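Local coordinates for protein cytosol aminopeptidase (Staphylococcus aureus subsp. aureus, PDB 3KZW) that probably removes amino acids from the N termini of peptides as a metal-dependent leucyl aminopeptidase, at residues R94-G99 with F119-S124; E221-H226 with V264-N269; D235-D240 with E245-L250; F351-G356 with T470-Q475; L421-E426 with I508-K513. One frame throughout, in Å; residues are numbered along the deposited sequence.

Contact 1. Residues R94-G99 with F119-S124; sequences RLITVG and FQYIKS
Ile-96 and Tyr-121 meet, with Arg-94 and Ile-122 beside them, where helix 108-124 lies against strand 91-101 of the N-terminal domain's mixed sheet. The pair opens a beta-alpha-beta crossover that runs on to strand 129-133, so helix and strand run nearly antiparallel, with axes 10.6 Å from each other. The Ile-96 methyl CD1 does two jobs: it meets Ile-122 CD1 at 3.8 Å, methyl against methyl, and lies at the edge of the tyrosine ring, 4.2 Å from Tyr-121 CE2. Tyr-121 holds its CG anti to the backbone N (chi1 -176°), which sends the ring toward the strand. Further out, Ile-122 also packs on Ile-41 of strand 39-45, and Ile-96 on Ile-127. The extended Arg-94 brings in its guanidinium, whose plane stands 74° from that of the ring. Its NH2, which forms a salt bridge to Glu-125, also makes a weak hydrogen bond to Tyr-121 OH at 3.2 Å, with an N-H...O angle of 134°.

Contact 2. Residues E221-H226 with V264-N269; sequences EDIVNH and VTITYN
Ile-223 reaches from helix 216-226 to strand 262-269 and sets its CG2 methyl among the branches of Val-264 and Ile-266. The two isoleucine side chains cross at about a right angle and touch where Ile-223 CG2 lies 4.0 Å from Ile-266 CD1. The same CG2 is 4.3 Å from Val-264 CG1, so it meets both strand residues. In Ile-223 this methyl stands anti to the backbone N, while CG1 lies beside that N (chi1 -66°) and its arm brings Ile-223 CD1 alongside Val-264 CG1 as well, at 4.4 Å. Val-264 and Ile-266 are two apart in the strand and therefore share a face of the sheet; the contact is wholly apolar and buried. Leu-333 of the neighbouring strand 328-338 touches all three side chains, and helix 308-322 adds Val-314 against Ile-223 and Ile-317 against Ile-266. Branched aliphatic residues from two helices thus cover part of one face of the large mixed sheet, the layered alpha/beta build of the aminopeptidase catalytic domain.

Contact 3. Residues D235-D240 with E245-L250; sequences DVKDYD and EGFGLL
Lys-237, the last residue of strand 233-237, crosses both Phe-247 and Glu-245 at about a right angle, setting its aliphatic CD on a buried ring and its NZ on an exposed carboxylate. The packed part is the aliphatic one. CD comes within 4.1 Å of Phe-247 CE1, approaching the ring obliquely, and the ring in turn touches Leu-263 of strand 262-269, Asp-374 of helix 368-380 and Leu-354. The outer part is polar and lies toward the surface. There Glu-245, extended beyond CG, brings OE1 to 3.2 Å from Lys-237 NZ in a salt bridge whose hydrogen bond is weak. A bend at chi3 (-81°) turns the NZ end of the lysine chain. The carboxylate oxygen also lies at the edge of the Phe-247 ring, in its plane, facing the partly positive rim. The backbone helps: Gly-246 closes helix 239-244 in a Schellman motif, its positive phi suiting glycine, and Phe-247 follows as centre of an inverse gamma turn and N-cap residue of helix 248-254. Glu-245 and Phe-247 are thereby turned to the same lysine. Tyr-378 OH is a further, weak partner of NZ. The nearby carboxylate would favour the charged lysine, and the bridge to the exposed Glu-245 is likely tempered by solvent.

Contact 4. Residues F351-G356 with T470-Q475; sequences FTALSG and THFSGQ. With NA (sodium ion), chain R.
Ser-355 meets the rim of Phe-472 with its whole short side chain. Its CB lies 4.0 Å from both Phe-472 CD2 and Phe-472 CE2, straddling one bond of the ring. From there chi1 of 71° places OG between the backbone N and the carbonyl carbon, at the edge of the ring and near its plane, 3.4 Å from Phe-472 CE2. The hydroxyl's polar partner is Glu-357, through OE1, while the other oxygen of that carboxylate takes His-471 NE2, so one glutamate links the two segments. Ser-355 belongs to the type I beta turn from Ala-353 to Gly-356, which also presents Ala-353 CB to Phe-472 CE2 at 4.0 Å, obliquely. His-471 CD2 lies over one face of the phenyl ring, offset toward its rim, and Ala-373 of helix 368-380 packs against Phe-472. The loop that carries Phe-472 curls round a sodium ion, with carbonyl ligands from before it, Thr-470 O, and after it, Gly-474 O, each 2.5 Å from the metal, and two waters. Ser-473 OG donates to Thr-470 O at 2.8 Å and accepts from one of these waters, so it braces two of the ion's ligands. Phe-472 thus packs on the 353-356 turn, with the Glu-357 bonds as a polar link, and the protein and water ligands found are all neutral oxygens, consistent with the sodium modelled there.

Contact 5. Residues L421-E426 with I508-K513; sequences LQISSE and IVQWLK
Helices 414-426 and 505-512 come together at Ile-423 and Trp-511, whose CA atoms are 7.0 Å apart. This is helix-helix packing beside the large mixed sheet of the catalytic domain, on which helix 505-512 rests: Trp-511 touches Val-386 and Met-388 of strand 386-391, and helix 414-426 meets helix 505-512 through Ile-423. Ile-423 carries the contact with its two branches. CG2, anti to the backbone N, runs into the stem of Gln-510, at 3.7 Å from both Gln-510 CB and Gln-510 CG. The longer branch goes to the tryptophan, where Ile-423 CD1 lies in the plane of the indole at its edge, 3.8 Å from Trp-511 CD1. That methyl is equally near the main chain, 3.8 Å from Trp-511 CA, so it sits where the ring edge meets the main chain. Thr-507, a turn earlier, and Gln-514 also touch Ile-423. Gln-510 bends at chi2 (58°), which swings its amide away from the line of CB and CG, and OE1 receives a weak hydrogen bond from Gln-514 NE2.

Overall arrangement
From the N terminus, contact 1 closes first, a short loop inside the N-terminal domain that ties its sheet to helix 108-124. The chain then enters the catalytic domain, where contact 2 closes a longer loop with contact 3 nested inside it; they meet at neighbouring strands 233-237 and 262-269, probably joined by a Thr-265 N to Asp-235 O hydrogen bond. Contact 4 opens later but lies beside contact 3, where Leu-354 packs on Phe-247. Its wide loop crosses that of contact 5, whose second segment brings the C-terminal helix 505-512 against helix 414-426. Contact 1 stands apart, its centre about 53 Å from that of contact 4, on the opposite side of the chain's centre.

Contact 1. Residues R94-G99 with F119-S124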
# COMPACT_ATOMS: atom_id res chain seq x y z
N ARG A 94 -15.96 46.02 34.89
CA ARG A 94 -15.76 45.15 33.74
C ARG A 94 -16.82 44.06 33.79
O ARG A 94 -16.79 43.19 34.66
CB ARG A 94 -14.35 44.53 33.76
CG ARG A 94 -14.01 43.72 32.52
CD ARG A 94 -12.68 43.00 32.68
NE ARG A 94 -12.34 42.23 31.49
CZ ARG A 94 -11.23 41.51 31.34
NH1 ARG A 94 -10.33 41.45 32.31
NH2 ARG A 94 -11.03 40.85 30.21
N LEU A 95 -17.78 44.13 32.87
CA LEU A 95 -18.85 43.15 32.80
C LEU A 95 -18.49 42.00 31.87
O LEU A 95 -18.10 42.22 30.72
CB LEU A 95 -20.16 43.80 32.37
CG LEU A 95 -21.41 42.92 32.22
CD1 LEU A 95 -21.74 42.21 33.52
CD2 LEU A 95 -22.60 43.75 31.75
N ILE A 96 -18.60 40.77 32.38
CA ILE A 96 -18.38 39.57 31.59
C ILE A 96 -19.69 38.80 31.45
O ILE A 96 -20.30 38.38 32.44
CB ILE A 96 -17.27 38.68 32.19
CG1 ILE A 96 -15.94 39.44 32.21
CG2 ILE A 96 -17.13 37.38 31.38
CD1 ILE A 96 -14.88 38.81 33.08
N THR A 97 -20.11 38.62 30.20
CA THR A 97 -21.38 38.00 29.87
C THR A 97 -21.15 36.66 29.17
O THR A 97 -20.33 36.56 28.26
CB THR A 97 -22.22 38.96 28.99
OG1 THR A 97 -22.98 39.82 29.84
CG2 THR A 97 -23.16 38.21 28.05
N VAL A 98 -21.87 35.64 29.62
CA VAL A 98 -21.92 34.35 28.92
C VAL A 98 -23.37 34.01 28.57
O VAL A 98 -24.26 34.07 29.42
CB VAL A 98 -21.22 33.21 29.73
CG1 VAL A 98 -21.84 33.02 31.11
CG2 VAL A 98 -21.22 31.90 28.94
N GLY A 99 -23.60 33.69 27.30
CA GLY A 99 -24.94 33.37 26.81
C GLY A 99 -25.48 32.06 27.36
O GLY A 99 -24.73 31.09 27.53
N PHE A 119 -15.07 29.87 32.38
CA PHE A 119 -13.87 29.65 33.18
C PHE A 119 -12.58 29.67 32.35
O PHE A 119 -11.52 30.06 32.84
CB PHE A 119 -13.97 28.35 33.99
CG PHE A 119 -15.02 28.38 35.06
CD1 PHE A 119 -15.10 29.44 35.97
CD2 PHE A 119 -15.93 27.33 35.19
CE1 PHE A 119 -16.07 29.46 36.96
CE2 PHE A 119 -16.91 27.35 36.18
CZ PHE A 119 -16.98 28.41 37.07
N GLN A 120 -12.68 29.26 31.09
CA GLN A 120 -11.56 29.34 30.15
C GLN A 120 -11.21 30.79 29.84
O GLN A 120 -10.03 31.13 29.75
CB GLN A 120 -11.88 28.59 28.85
CG GLN A 120 -11.71 27.08 28.96
CD GLN A 120 -12.22 26.34 27.74
OE1 GLN A 120 -12.76 26.94 26.80
NE2 GLN A 120 -12.05 25.02 27.74
N TYR A 121 -12.23 31.63 29.69
CA TYR A 121 -12.02 33.06 29.47
C TYR A 121 -11.41 33.73 30.70
O TYR A 121 -10.47 34.51 30.59
CB TYR A 121 -13.33 33.75 29.08
CG TYR A 121 -13.15 35.22 28.76
CD1 TYR A 121 -12.68 35.63 27.51
CD2 TYR A 121 -13.45 36.21 29.70
CE1 TYR A 121 -12.50 36.97 27.21
CE2 TYR A 121 -13.28 37.56 29.41
CZ TYR A 121 -12.81 37.93 28.17
OH TYR A 121 -12.63 39.27 27.88
N ILE A 122 -11.95 33.39 31.88
CA ILE A 122 -11.46 33.91 33.16
C ILE A 122 -9.97 33.63 33.34
O ILE A 122 -9.22 34.53 33.74
CB ILE A 122 -12.28 33.34 34.36
CG1 ILE A 122 -13.77 33.72 34.27
CG2 ILE A 122 -11.70 33.79 35.70
CD1 ILE A 122 -14.05 35.21 34.07
N LYS A 123 -9.55 32.40 33.04
CA LYS A 123 -8.16 31.99 33.21
C LYS A 123 -7.20 32.62 32.20
O LYS A 123 -6.12 33.07 32.56
CB LYS A 123 -8.02 30.46 33.20
CG LYS A 123 -8.40 29.80 34.53
CD LYS A 123 -7.42 30.13 35.65
CE LYS A 123 -7.97 29.73 37.02
NZ LYS A 123 -7.02 30.05 38.11
N SER A 124 -7.62 32.66 30.93
CA SER A 124 -6.79 33.23 29.87
C SER A 124 -6.64 34.74 30.00
O SER A 124 -5.67 35.32 29.49
CB SER A 124 -7.34 32.87 28.49
OG SER A 124 -8.56 33.54 28.24

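Contact 2. Residues E221-H226 with V264-N269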
# COMPACT_ATOMS: atom_id res chain seq x y z
N GLU A 221 4.10 2.96 41.42
CA GLU A 221 4.67 3.76 42.51
C GLU A 221 3.91 5.06 42.74
O GLU A 221 3.71 5.48 43.89
CB GLU A 221 6.15 4.05 42.24
CG GLU A 221 7.07 2.85 42.42
CD GLU A 221 8.48 3.08 41.89
OE1 GLU A 221 8.77 4.18 41.37
OE2 GLU A 221 9.30 2.15 42.01
N ASP A 222 3.47 5.70 41.65
CA ASP A 222 2.71 6.94 41.73
C ASP A 222 1.34 6.74 42.36
O ASP A 222 0.86 7.59 43.11
CB ASP A 222 2.57 7.59 40.35
CG ASP A 222 3.83 8.32 39.89
OD1 ASP A 222 4.89 8.21 40.57
OD2 ASP A 222 3.77 8.99 38.84
N ILE A 223 0.71 5.60 42.05
CA ILE A 223 -0.59 5.25 42.62
C ILE A 223 -0.48 4.99 44.13
O ILE A 223 -1.33 5.45 44.90
CB ILE A 223 -1.24 4.05 41.87
CG1 ILE A 223 -1.57 4.44 40.43
CG2 ILE A 223 -2.51 3.58 42.58
CD1 ILE A 223 -1.74 3.26 39.48
N VAL A 224 0.57 4.28 44.53
CA VAL A 224 0.86 4.03 45.94
C VAL A 224 1.01 5.34 46.71
O VAL A 224 0.36 5.55 47.73
CB VAL A 224 2.13 3.15 46.13
CG1 VAL A 224 2.55 3.09 47.59
CG2 VAL A 224 1.90 1.76 45.60
N ASN A 225 1.86 6.23 46.19
CA ASN A 225 2.14 7.52 46.83
C ASN A 225 0.93 8.44 46.90
O ASN A 225 0.77 9.19 47.86
CB ASN A 225 3.32 8.22 46.15
CG ASN A 225 4.65 7.53 46.39
OD1 ASN A 225 4.85 6.88 47.42
ND2 ASN A 225 5.57 7.67 45.44
N HIS A 226 0.07 8.37 45.88
CA HIS A 226 -1.12 9.20 45.82
C HIS A 226 -2.14 8.83 46.90
O HIS A 226 -2.71 9.70 47.54
CB HIS A 226 -1.77 9.14 44.44
CG HIS A 226 -3.05 9.91 44.34
ND1 HIS A 226 -3.08 11.28 44.19
CD2 HIS A 226 -4.34 9.50 44.38
CE1 HIS A 226 -4.34 11.68 44.15
NE2 HIS A 226 -5.12 10.62 44.26
N VAL A 264 -1.60 -3.87 39.70
CA VAL A 264 -1.97 -2.97 40.79
C VAL A 264 -3.39 -3.27 41.27
O VAL A 264 -4.34 -3.24 40.48
CB VAL A 264 -1.85 -1.48 40.38
CG1 VAL A 264 -2.14 -0.56 41.56
CG2 VAL A 264 -0.47 -1.19 39.81
N THR A 265 -3.52 -3.59 42.55
CA THR A 265 -4.82 -3.82 43.17
C THR A 265 -5.17 -2.64 44.07
O THR A 265 -4.39 -2.26 44.95
CB THR A 265 -4.85 -5.14 43.99
OG1 THR A 265 -4.30 -6.20 43.21
CG2 THR A 265 -6.27 -5.50 44.38
N ILE A 266 -6.34 -2.06 43.83
CA ILE A 266 -6.82 -0.90 44.59
C ILE A 266 -8.14 -1.24 45.26
O ILE A 266 -9.12 -1.54 44.59
CB ILE A 266 -7.01 0.33 43.66
CG1 ILE A 266 -5.71 0.67 42.93
CG2 ILE A 266 -7.51 1.53 44.45
CD1 ILE A 266 -5.89 1.58 41.73
N THR A 267 -8.17 -1.20 46.59
CA THR A 267 -9.40 -1.49 47.33
C THR A 267 -9.92 -0.26 48.07
O THR A 267 -9.17 0.47 48.72
CB THR A 267 -9.25 -2.67 48.31
OG1 THR A 267 -8.14 -2.44 49.19
CG2 THR A 267 -9.02 -3.98 47.56
N TYR A 268 -11.23 -0.04 47.96
CA TYR A 268 -11.91 1.01 48.71
C TYR A 268 -13.19 0.44 49.32
O TYR A 268 -14.09 0.01 48.61
CB TYR A 268 -12.23 2.20 47.80
CG TYR A 268 -13.25 3.17 48.36
CD1 TYR A 268 -12.90 4.05 49.39
CD2 TYR A 268 -14.55 3.21 47.87
CE1 TYR A 268 -13.84 4.94 49.91
CE2 TYR A 268 -15.49 4.10 48.39
CZ TYR A 268 -15.12 4.96 49.41
OH TYR A 268 -16.05 5.84 49.92
N ASN A 269 -13.24 0.42 50.65
CA ASN A 269 -14.40 -0.09 51.38
C ASN A 269 -15.24 1.05 51.95
O ASN A 269 -15.05 1.46 53.10
CB ASN A 269 -13.96 -1.08 52.46
CG ASN A 269 -13.33 -2.34 51.89
OD1 ASN A 269 -13.98 -3.12 51.20
ND2 ASN A 269 -12.05 -2.54 52.17

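Contact 3. Residues D235-D240 with E245-L250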
# COMPACT_ATOMS: atom_id res chain seq x y z
N ASP A 235 -2.13 -2.38 46.61
CA ASP A 235 -1.18 -3.49 46.58
C ASP A 235 -0.54 -3.60 45.20
O ASP A 235 -1.24 -3.60 44.19
CB ASP A 235 -1.87 -4.81 46.94
CG ASP A 235 -0.90 -5.99 46.97
OD1 ASP A 235 -0.11 -6.10 47.93
OD2 ASP A 235 -0.93 -6.81 46.02
N VAL A 236 0.79 -3.69 45.17
CA VAL A 236 1.53 -3.80 43.92
C VAL A 236 2.20 -5.17 43.81
O VAL A 236 2.93 -5.60 44.71
CB VAL A 236 2.58 -2.67 43.76
CG1 VAL A 236 3.44 -2.89 42.51
CG2 VAL A 236 1.89 -1.32 43.69
N LYS A 237 1.94 -5.84 42.69
CA LYS A 237 2.49 -7.15 42.41
C LYS A 237 3.63 -6.99 41.40
O LYS A 237 3.38 -6.69 40.23
CB LYS A 237 1.38 -8.04 41.84
CG LYS A 237 1.50 -9.50 42.18
CD LYS A 237 0.14 -10.19 42.13
CE LYS A 237 -0.65 -9.95 43.41
NZ LYS A 237 -1.92 -10.72 43.42
N ASP A 238 4.86 -7.18 41.85
CA ASP A 238 6.03 -7.00 40.99
C ASP A 238 6.24 -8.17 40.03
O ASP A 238 5.53 -9.18 40.10
CB ASP A 238 7.30 -6.68 41.79
CG ASP A 238 7.86 -7.87 42.57
OD1 ASP A 238 7.27 -8.97 42.52
OD2 ASP A 238 8.90 -7.70 43.24
N TYR A 239 7.21 -8.04 39.13
CA TYR A 239 7.41 -8.98 38.03
C TYR A 239 7.58 -10.45 38.44
O TYR A 239 6.93 -11.33 37.89
CB TYR A 239 8.56 -8.53 37.11
CG TYR A 239 8.72 -9.35 35.85
CD1 TYR A 239 7.64 -9.57 34.99
CD2 TYR A 239 9.96 -9.90 35.51
CE1 TYR A 239 7.79 -10.32 33.83
CE2 TYR A 239 10.11 -10.65 34.35
CZ TYR A 239 9.03 -10.86 33.51
OH TYR A 239 9.17 -11.60 32.36
N ASP A 240 8.46 -10.72 39.41
CA ASP A 240 8.72 -12.11 39.81
C ASP A 240 7.60 -12.73 40.66
O ASP A 240 7.50 -13.95 40.74
CB ASP A 240 10.11 -12.30 40.45
CG ASP A 240 10.63 -11.06 41.18
OD1 ASP A 240 10.66 -9.96 40.57
OD2 ASP A 240 11.03 -11.20 42.36
N GLU A 245 2.92 -16.52 40.36
CA GLU A 245 1.49 -16.66 40.63
C GLU A 245 0.70 -17.03 39.37
O GLU A 245 -0.51 -17.25 39.43
CB GLU A 245 0.93 -15.39 41.28
CG GLU A 245 1.30 -15.25 42.75
CD GLU A 245 0.64 -14.06 43.43
OE1 GLU A 245 -0.26 -13.43 42.83
OE2 GLU A 245 1.03 -13.75 44.58
N GLY A 246 1.39 -17.08 38.23
CA GLY A 246 0.82 -17.61 37.00
C GLY A 246 0.09 -16.62 36.11
O GLY A 246 -0.81 -17.01 35.36
N PHE A 247 0.47 -15.35 36.18
CA PHE A 247 -0.07 -14.31 35.30
C PHE A 247 0.59 -14.39 33.92
O PHE A 247 1.28 -13.46 33.50
CB PHE A 247 0.12 -12.92 35.91
CG PHE A 247 -0.83 -12.61 37.03
CD1 PHE A 247 -0.57 -13.02 38.33
CD2 PHE A 247 -1.99 -11.88 36.78
CE1 PHE A 247 -1.45 -12.73 39.37
CE2 PHE A 247 -2.88 -11.58 37.81
CZ PHE A 247 -2.60 -12.00 39.11
N GLY A 248 0.37 -15.51 33.24
CA GLY A 248 1.06 -15.84 31.99
C GLY A 248 0.90 -14.87 30.84
O GLY A 248 1.86 -14.59 30.13
N LEU A 249 -0.32 -14.36 30.66
CA LEU A 249 -0.62 -13.44 29.56
C LEU A 249 -0.01 -12.06 29.79
O LEU A 249 0.55 -11.47 28.86
CB LEU A 249 -2.13 -13.34 29.32
CG LEU A 249 -2.90 -14.61 28.94
CD1 LEU A 249 -4.35 -14.28 28.68
CD2 LEU A 249 -2.29 -15.32 27.74
N LEU A 250 -0.11 -11.56 31.02
CA LEU A 250 0.50 -10.28 31.39
C LEU A 250 2.02 -10.35 31.28
O LEU A 250 2.66 -9.38 30.87
CB LEU A 250 0.06 -9.87 32.80
CG LEU A 250 0.61 -8.58 33.43
CD1 LEU A 250 0.38 -7.35 32.55
CD2 LEU A 250 0.00 -8.36 34.81

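Contact 4. Residues F351-G356 with T470-Q475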
# COMPACT_ATOMS: atom_id res chain seq x y z
N PHE A 351 0.72 -19.42 25.25
CA PHE A 351 0.92 -19.15 26.67
C PHE A 351 -0.21 -19.70 27.54
O PHE A 351 -1.31 -19.96 27.05
CB PHE A 351 1.06 -17.64 26.91
CG PHE A 351 2.16 -17.00 26.13
CD1 PHE A 351 3.49 -17.17 26.51
CD2 PHE A 351 1.88 -16.23 25.00
CE1 PHE A 351 4.52 -16.58 25.79
CE2 PHE A 351 2.91 -15.63 24.27
CZ PHE A 351 4.23 -15.81 24.66
N THR A 352 0.08 -19.88 28.82
CA THR A 352 -0.93 -20.32 29.78
C THR A 352 -1.44 -19.13 30.58
O THR A 352 -0.67 -18.46 31.28
CB THR A 352 -0.37 -21.40 30.74
OG1 THR A 352 0.28 -22.43 29.98
CG2 THR A 352 -1.48 -22.02 31.57
N ALA A 353 -2.74 -18.85 30.45
CA ALA A 353 -3.38 -17.76 31.17
C ALA A 353 -3.48 -18.04 32.67
O ALA A 353 -3.21 -19.17 33.11
CB ALA A 353 -4.76 -17.51 30.58
N LEU A 354 -3.87 -17.03 33.44
CA LEU A 354 -4.10 -17.20 34.87
C LEU A 354 -5.24 -18.19 35.12
O LEU A 354 -5.25 -18.90 36.13
CB LEU A 354 -4.42 -15.85 35.54
CG LEU A 354 -4.50 -15.80 37.07
CD1 LEU A 354 -3.12 -15.94 37.71
CD2 LEU A 354 -5.16 -14.51 37.52
N SER A 355 -6.18 -18.26 34.17
CA SER A 355 -7.30 -19.19 34.24
C SER A 355 -6.86 -20.65 34.09
O SER A 355 -7.59 -21.56 34.47
CB SER A 355 -8.34 -18.85 33.17
OG SER A 355 -7.86 -19.15 31.87
N GLY A 356 -5.67 -20.85 33.52
CA GLY A 356 -5.14 -22.19 33.26
C GLY A 356 -5.34 -22.60 31.81
O GLY A 356 -4.81 -23.63 31.38
N THR A 470 -14.60 -10.94 27.98
CA THR A 470 -15.74 -11.33 28.83
C THR A 470 -15.81 -12.83 29.11
O THR A 470 -16.58 -13.27 29.96
CB THR A 470 -17.09 -10.86 28.24
OG1 THR A 470 -17.21 -11.33 26.89
CG2 THR A 470 -17.19 -9.34 28.27
N HIS A 471 -15.00 -13.60 28.39
CA HIS A 471 -14.91 -15.05 28.60
C HIS A 471 -14.36 -15.37 29.98
O HIS A 471 -14.77 -16.35 30.60
CB HIS A 471 -14.02 -15.68 27.52
CG HIS A 471 -13.69 -17.12 27.76
ND1 HIS A 471 -14.55 -18.15 27.42
CD2 HIS A 471 -12.59 -17.71 28.28
CE1 HIS A 471 -14.00 -19.30 27.73
NE2 HIS A 471 -12.81 -19.07 28.26
N PHE A 472 -13.45 -14.53 30.47
CA PHE A 472 -12.69 -14.81 31.68
C PHE A 472 -13.42 -14.45 32.99
O PHE A 472 -12.91 -14.69 34.08
CB PHE A 472 -11.32 -14.13 31.61
CG PHE A 472 -10.39 -14.78 30.62
CD1 PHE A 472 -10.47 -14.45 29.26
CD2 PHE A 472 -9.46 -15.72 31.03
CE1 PHE A 472 -9.62 -15.05 28.34
CE2 PHE A 472 -8.60 -16.33 30.11
CZ PHE A 472 -8.68 -15.99 28.76
N SER A 473 -14.62 -13.90 32.86
CA SER A 473 -15.44 -13.56 34.02
C SER A 473 -16.40 -14.69 34.40
O SER A 473 -17.02 -14.65 35.47
CB SER A 473 -16.23 -12.28 33.76
OG SER A 473 -17.05 -12.41 32.61
N GLY A 474 -16.50 -15.70 33.54
CA GLY A 474 -17.43 -16.80 33.74
C GLY A 474 -18.86 -16.31 33.57
O GLY A 474 -19.20 -15.72 32.54
N GLN A 475 -19.69 -16.55 34.58
CA GLN A 475 -21.09 -16.13 34.54
C GLN A 475 -21.33 -14.83 35.31
O GLN A 475 -22.46 -14.34 35.37
CB GLN A 475 -22.01 -17.24 35.06
CG GLN A 475 -22.02 -18.50 34.19
CD GLN A 475 -22.43 -18.22 32.75
OE1 GLN A 475 -23.60 -17.94 32.46
NE2 GLN A 475 -21.47 -18.31 31.83
NA NA R . -18.75 -14.25 30.54
O HOH W 1 -19.62 -12.93 32.21
O HOH W 2 -18.38 -16.32 29.40

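Contact 5. Residues L421-E426 with I508-K513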
# COMPACT_ATOMS: atom_id res chain seq x y z
N LEU A 421 -26.23 3.10 30.00
CA LEU A 421 -26.53 3.74 28.72
C LEU A 421 -27.46 4.94 28.90
O LEU A 421 -27.36 5.92 28.16
CB LEU A 421 -27.14 2.73 27.74
CG LEU A 421 -26.27 1.58 27.22
CD1 LEU A 421 -27.12 0.62 26.40
CD2 LEU A 421 -25.08 2.07 26.40
N GLN A 422 -28.35 4.86 29.88
CA GLN A 422 -29.23 5.98 30.23
C GLN A 422 -28.46 7.11 30.92
O GLN A 422 -28.59 8.27 30.53
CB GLN A 422 -30.38 5.52 31.12
CG GLN A 422 -31.72 5.40 30.40
CD GLN A 422 -32.27 6.76 29.97
OE1 GLN A 422 -32.28 7.71 30.75
NE2 GLN A 422 -32.72 6.84 28.72
N ILE A 423 -27.68 6.75 31.93
CA ILE A 423 -26.90 7.71 32.71
C ILE A 423 -25.94 8.49 31.82
O ILE A 423 -25.84 9.71 31.93
CB ILE A 423 -26.14 7.01 33.87
CG1 ILE A 423 -27.11 6.64 35.00
CG2 ILE A 423 -25.01 7.89 34.40
CD1 ILE A 423 -26.61 5.54 35.92
N SER A 424 -25.25 7.78 30.93
CA SER A 424 -24.26 8.39 30.04
C SER A 424 -24.87 9.44 29.12
O SER A 424 -24.28 10.49 28.90
CB SER A 424 -23.53 7.32 29.22
OG SER A 424 -24.39 6.75 28.25
N SER A 425 -26.07 9.15 28.60
CA SER A 425 -26.76 10.08 27.71
C SER A 425 -27.21 11.34 28.45
O SER A 425 -27.47 12.37 27.83
CB SER A 425 -27.95 9.40 27.03
OG SER A 425 -28.96 9.08 27.97
N GLU A 426 -27.29 11.25 29.77
CA GLU A 426 -27.69 12.37 30.62
C GLU A 426 -26.51 13.23 31.08
O GLU A 426 -26.70 14.37 31.51
CB GLU A 426 -28.47 11.87 31.83
CG GLU A 426 -29.86 11.33 31.49
CD GLU A 426 -30.51 10.59 32.65
OE1 GLU A 426 -29.84 10.39 33.70
OE2 GLU A 426 -31.69 10.20 32.51
N ILE A 508 -19.64 6.64 35.28
CA ILE A 508 -19.49 5.62 36.31
C ILE A 508 -19.68 6.20 37.72
O ILE A 508 -20.33 5.57 38.56
CB ILE A 508 -18.14 4.86 36.19
CG1 ILE A 508 -17.98 4.23 34.80
CG2 ILE A 508 -17.99 3.80 37.29
CD1 ILE A 508 -19.07 3.22 34.41
N VAL A 509 -19.14 7.39 37.95
CA VAL A 509 -19.32 8.08 39.23
C VAL A 509 -20.81 8.31 39.52
O VAL A 509 -21.28 8.03 40.63
CB VAL A 509 -18.53 9.42 39.28
CG1 VAL A 509 -18.98 10.30 40.45
CG2 VAL A 509 -17.04 9.15 39.38
N GLN A 510 -21.53 8.78 38.51
CA GLN A 510 -22.97 8.99 38.62
C GLN A 510 -23.71 7.68 38.93
O GLN A 510 -24.63 7.66 39.74
CB GLN A 510 -23.52 9.63 37.34
CG GLN A 510 -24.99 10.03 37.38
CD GLN A 510 -25.31 10.99 38.51
OE1 GLN A 510 -26.23 10.75 39.30
NE2 GLN A 510 -24.55 12.09 38.60
N TRP A 511 -23.27 6.60 38.29
CA TRP A 511 -23.83 5.27 38.53
C TRP A 511 -23.53 4.77 39.94
O TRP A 511 -24.39 4.18 40.59
CB TRP A 511 -23.31 4.27 37.49
CG TRP A 511 -23.83 2.88 37.69
CD1 TRP A 511 -25.05 2.40 37.31
CD2 TRP A 511 -23.16 1.79 38.33
NE1 TRP A 511 -25.18 1.08 37.67
CE2 TRP A 511 -24.03 0.68 38.30
CE3 TRP A 511 -21.90 1.64 38.93
CZ2 TRP A 511 -23.68 -0.56 38.85
CZ3 TRP A 511 -21.56 0.41 39.48
CH2 TRP A 511 -22.45 -0.68 39.43
N LEU A 512 -22.30 5.03 40.40
CA LEU A 512 -21.88 4.65 41.75
C LEU A 512 -22.66 5.41 42.83
O LEU A 512 -22.90 4.87 43.91
CB LEU A 512 -20.38 4.89 41.94
CG LEU A 512 -19.39 3.92 41.28
CD1 LEU A 512 -17.98 4.42 41.47
CD2 LEU A 512 -19.54 2.50 41.82
N LYS A 513 -23.04 6.65 42.52
CA LYS A 513 -23.84 7.47 43.42
C LYS A 513 -25.23 6.89 43.66
O LYS A 513 -25.89 7.24 44.64
CB LYS A 513 -23.96 8.90 42.88
CG LYS A 513 -22.75 9.78 43.14
CD LYS A 513 -22.90 11.16 42.49
CE LYS A 513 -23.96 12.01 43.18
NZ LYS A 513 -24.16 13.32 42.49